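Local coordinates for protein Ta0487 (Thermoplasma acidophilum, PDB 3KBQ) that is of unknown function but belongs to the CinA family, this chain being its probable molybdopterin-binding domain, at residues V21-A25 with P151-M157. Residues are numbered along the deposited sequence; the frame is centred on the assembly and turned at random.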
ATOM      1  N   VAL B  21      -9.941  -0.469  -7.823  1.00 25.84           N
ATOM      2  CA  VAL B  21      -8.634  -1.113  -7.792  1.00 25.96           C
ATOM      3  C   VAL B  21      -7.512  -0.046  -7.887  1.00 26.11           C
ATOM      4  O   VAL B  21      -7.696   1.029  -8.460  1.00 23.42           O
ATOM      5  CB  VAL B  21      -8.511  -2.228  -8.899  1.00 25.98           C
ATOM      6  CG1 VAL B  21      -8.218  -1.646 -10.316  1.00 25.60           C
ATOM      7  CG2 VAL B  21      -7.482  -3.252  -8.492  1.00 26.86           C
ATOM      8  N   ASN B  22      -6.347  -0.328  -7.331  1.00 25.97           N
ATOM      9  CA  ASN B  22      -5.289   0.674  -7.355  1.00 25.73           C
ATOM     10  C   ASN B  22      -4.473   0.753  -8.648  1.00 25.52           C
ATOM     11  O   ASN B  22      -3.280   0.409  -8.668  1.00 25.60           O
ATOM     12  CB  ASN B  22      -4.350   0.502  -6.163  1.00 25.26           C
ATOM     13  CG  ASN B  22      -3.580   1.797  -5.839  1.00 24.27           C
ATOM     14  OD1 ASN B  22      -3.545   2.742  -6.634  1.00 20.80           O
ATOM     15  ND2 ASN B  22      -2.939   1.817  -4.693  1.00 24.62           N
ATOM     16  N   THR B  23      -5.062   1.304  -9.693  1.00 25.21           N
ATOM     17  CA  THR B  23      -4.335   1.425 -10.959  1.00 25.26           C
ATOM     18  C   THR B  23      -3.283   2.506 -10.924  1.00 23.36           C
ATOM     19  O   THR B  23      -2.294   2.401 -11.631  1.00 21.81           O
ATOM     20  CB  THR B  23      -5.266   1.760 -12.171  1.00 26.64           C
ATOM     21  OG1 THR B  23      -5.890   3.026 -11.931  1.00 32.32           O
ATOM     22  CG2 THR B  23      -6.348   0.709 -12.342  1.00 27.91           C
ATOM     23  N   ASN B  24      -3.489   3.570 -10.139  1.00 22.53           N
ATOM     24  CA  ASN B  24      -2.460   4.590 -10.055  1.00 23.14           C
ATOM     25  C   ASN B  24      -1.129   4.021  -9.537  1.00 22.66           C
ATOM     26  O   ASN B  24      -0.071   4.360 -10.052  1.00 22.72           O
ATOM     27  CB  ASN B  24      -2.898   5.781  -9.172  1.00 22.33           C
ATOM     28  CG  ASN B  24      -3.949   6.652  -9.859  1.00 26.63           C
ATOM     29  OD1 ASN B  24      -4.254   6.456 -11.038  1.00 25.64           O
ATOM     30  ND2 ASN B  24      -4.452   7.653  -9.144  1.00 26.88           N
ATOM     31  N   ALA B  25      -1.181   3.181  -8.513  1.00 22.40           N
ATOM     32  CA  ALA B  25       0.057   2.658  -7.928  1.00 23.30           C
ATOM     33  C   ALA B  25       0.803   1.796  -8.963  1.00 23.04           C
ATOM     34  O   ALA B  25       2.024   1.813  -9.020  1.00 23.81           O
ATOM     35  CB  ALA B  25      -0.231   1.857  -6.608  1.00 24.16           C
ATOM     36  N   PRO B 151      -2.721  14.420  -8.095  1.00 26.34           N
ATOM     37  CA  PRO B 151      -4.175  14.135  -7.987  1.00 27.06           C
ATOM     38  C   PRO B 151      -4.426  12.664  -8.166  1.00 26.53           C
ATOM     39  O   PRO B 151      -3.589  11.943  -8.738  1.00 25.71           O
ATOM     40  CB  PRO B 151      -4.788  14.843  -9.195  1.00 26.89           C
ATOM     41  CG  PRO B 151      -3.783  15.917  -9.588  1.00 26.75           C
ATOM     42  CD  PRO B 151      -2.420  15.352  -9.190  1.00 27.02           C
ATOM     43  N   GLY B 152      -5.587  12.214  -7.712  1.00 27.13           N
ATOM     44  CA  GLY B 152      -5.889  10.766  -7.793  1.00 27.17           C
ATOM     45  C   GLY B 152      -6.607  10.433  -9.100  1.00 27.16           C
ATOM     46  O   GLY B 152      -6.729   9.272  -9.474  1.00 26.78           O
ATOM     47  N   VAL B 153      -7.122  11.441  -9.780  1.00 26.48           N
ATOM     48  CA  VAL B 153      -7.725  11.197 -11.115  1.00 28.50           C
ATOM     49  C   VAL B 153      -6.646  10.708 -12.113  1.00 27.36           C
ATOM     50  O   VAL B 153      -5.725  11.462 -12.410  1.00 27.46           O
ATOM     51  CB  VAL B 153      -8.404  12.465 -11.634  1.00 28.27           C
ATOM     52  CG1 VAL B 153      -8.908  12.270 -13.119  1.00 30.69           C
ATOM     53  CG2 VAL B 153      -9.583  12.833 -10.688  1.00 31.29           C
ATOM     54  N   PRO B 154      -6.775   9.458 -12.630  1.00 27.90           N
ATOM     55  CA  PRO B 154      -5.665   8.851 -13.351  1.00 27.48           C
ATOM     56  C   PRO B 154      -5.184   9.678 -14.529  1.00 26.73           C
ATOM     57  O   PRO B 154      -3.994   9.797 -14.744  1.00 26.04           O
ATOM     58  CB  PRO B 154      -6.226   7.489 -13.819  1.00 28.48           C
ATOM     59  CG  PRO B 154      -7.294   7.186 -12.800  1.00 28.84           C
ATOM     60  CD  PRO B 154      -7.926   8.525 -12.529  1.00 27.41           C
ATOM     61  N   LYS B 155      -6.095  10.275 -15.270  1.00 28.05           N
ATOM     62  CA  LYS B 155      -5.670  11.063 -16.417  1.00 28.88           C
ATOM     63  C   LYS B 155      -4.812  12.274 -15.976  1.00 27.65           C
ATOM     64  O   LYS B 155      -3.820  12.632 -16.621  1.00 27.08           O
ATOM     65  CB  LYS B 155      -6.897  11.482 -17.221  1.00 29.42           C
ATOM     66  CG  LYS B 155      -6.599  12.294 -18.448  1.00 32.10           C
ATOM     67  CD  LYS B 155      -7.924  12.758 -19.041  1.00 36.06           C
ATOM     68  CE  LYS B 155      -7.704  13.401 -20.397  1.00 41.22           C
ATOM     69  NZ  LYS B 155      -7.353  12.352 -21.414  1.00 44.30           N
ATOM     70  N   GLU B 156      -5.172  12.884 -14.851  1.00 27.19           N
ATOM     71  CA  GLU B 156      -4.417  14.025 -14.330  1.00 26.44           C
ATOM     72  C   GLU B 156      -3.090  13.535 -13.746  1.00 26.57           C
ATOM     73  O   GLU B 156      -2.037  14.149 -13.963  1.00 25.34           O
ATOM     74  CB  GLU B 156      -5.236  14.733 -13.241  1.00 26.13           C
ATOM     75  CG  GLU B 156      -6.566  15.257 -13.757  1.00 28.26           C
ATOM     76  CD  GLU B 156      -7.397  15.917 -12.641  1.00 33.05           C
ATOM     77  OE1 GLU B 156      -6.841  16.545 -11.690  1.00 33.15           O
ATOM     78  OE2 GLU B 156      -8.619  15.794 -12.726  1.00 35.88           O
ATOM     79  N   MET B 157      -3.143  12.432 -12.989  1.00 27.19           N
ATOM     80  CA  MET B 157      -1.963  11.929 -12.277  1.00 26.60           C
ATOM     81  C   MET B 157      -0.913  11.650 -13.361  1.00 27.99           C
ATOM     82  O   MET B 157       0.227  12.147 -13.265  1.00 27.77           O
ATOM     83  CB  MET B 157      -2.303  10.673 -11.441  1.00 26.34           C
ATOM     84  CG  MET B 157      -1.095   9.964 -10.712  1.00 28.41           C
ATOM     85  SD  MET B 157       0.007   9.022 -11.829  1.00 22.03           S
ATOM     86  CE  MET B 157      -1.140   7.696 -12.249  1.00 28.29           C
TER
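The N-terminal ends of helices 23-34 and 154-163 of the probable molybdopterin-binding domain meet through Asn24, whose amide reaches across to Gly152, Pro154 and Met157. Asn24 ND2 donates to Gly152 O at 2.8 Å, with an N-H...O angle of 150°. The acceptor lies close to the plane of the Asn24 amide, whereas the donor stands above the carbonyl plane of Gly152, 37° out of it. Asn24 CG lies anti to its own carbonyl carbon (chi1 -73°), which carries the amide out from the first turn of its helix to the loop ahead of the other one. ND2 has a second, weak bond to Ser69 OG at the end of strand 65-69, so this buried amide ties the start of helix 23-34 to the loop at Gly152 and, more weakly, to that strand end.

The other branch of the amide meets carbon. Asn24 OD1 sits 3.6 Å from Pro154 CB, the proline crossing the asparagine side chain at about a right angle, and Met157 CE comes equally near OD1. The Met157 chain folds back at its last two torsions, which lays its CE methyl against the Asn24 amide; the two side chains run past each other in opposite directions. Met157 also rests on Phe27 and Ile28 of helix 23-34. Shortening Asn24 to an alanine would probably leave Gly152 O without this donor, remove the weak link to Ser69 and open a gap beside Pro154 and the Met157 methyl.

Asn22 N-caps the same helix, its OD1 accepting from Ala25 N at 3.1 Å, while its ND2 bonds to Thr10 OG1 on strand 5-11. A sulfate ion, most likely a crystallisation additive, is bound near Gly152. Loops and helix starts gathered in this way beyond the C-terminal ends of the parallel strands 5-11, 65-69 and 145-150 are typical of the three-layer alpha/beta fold of molybdopterin-binding domains.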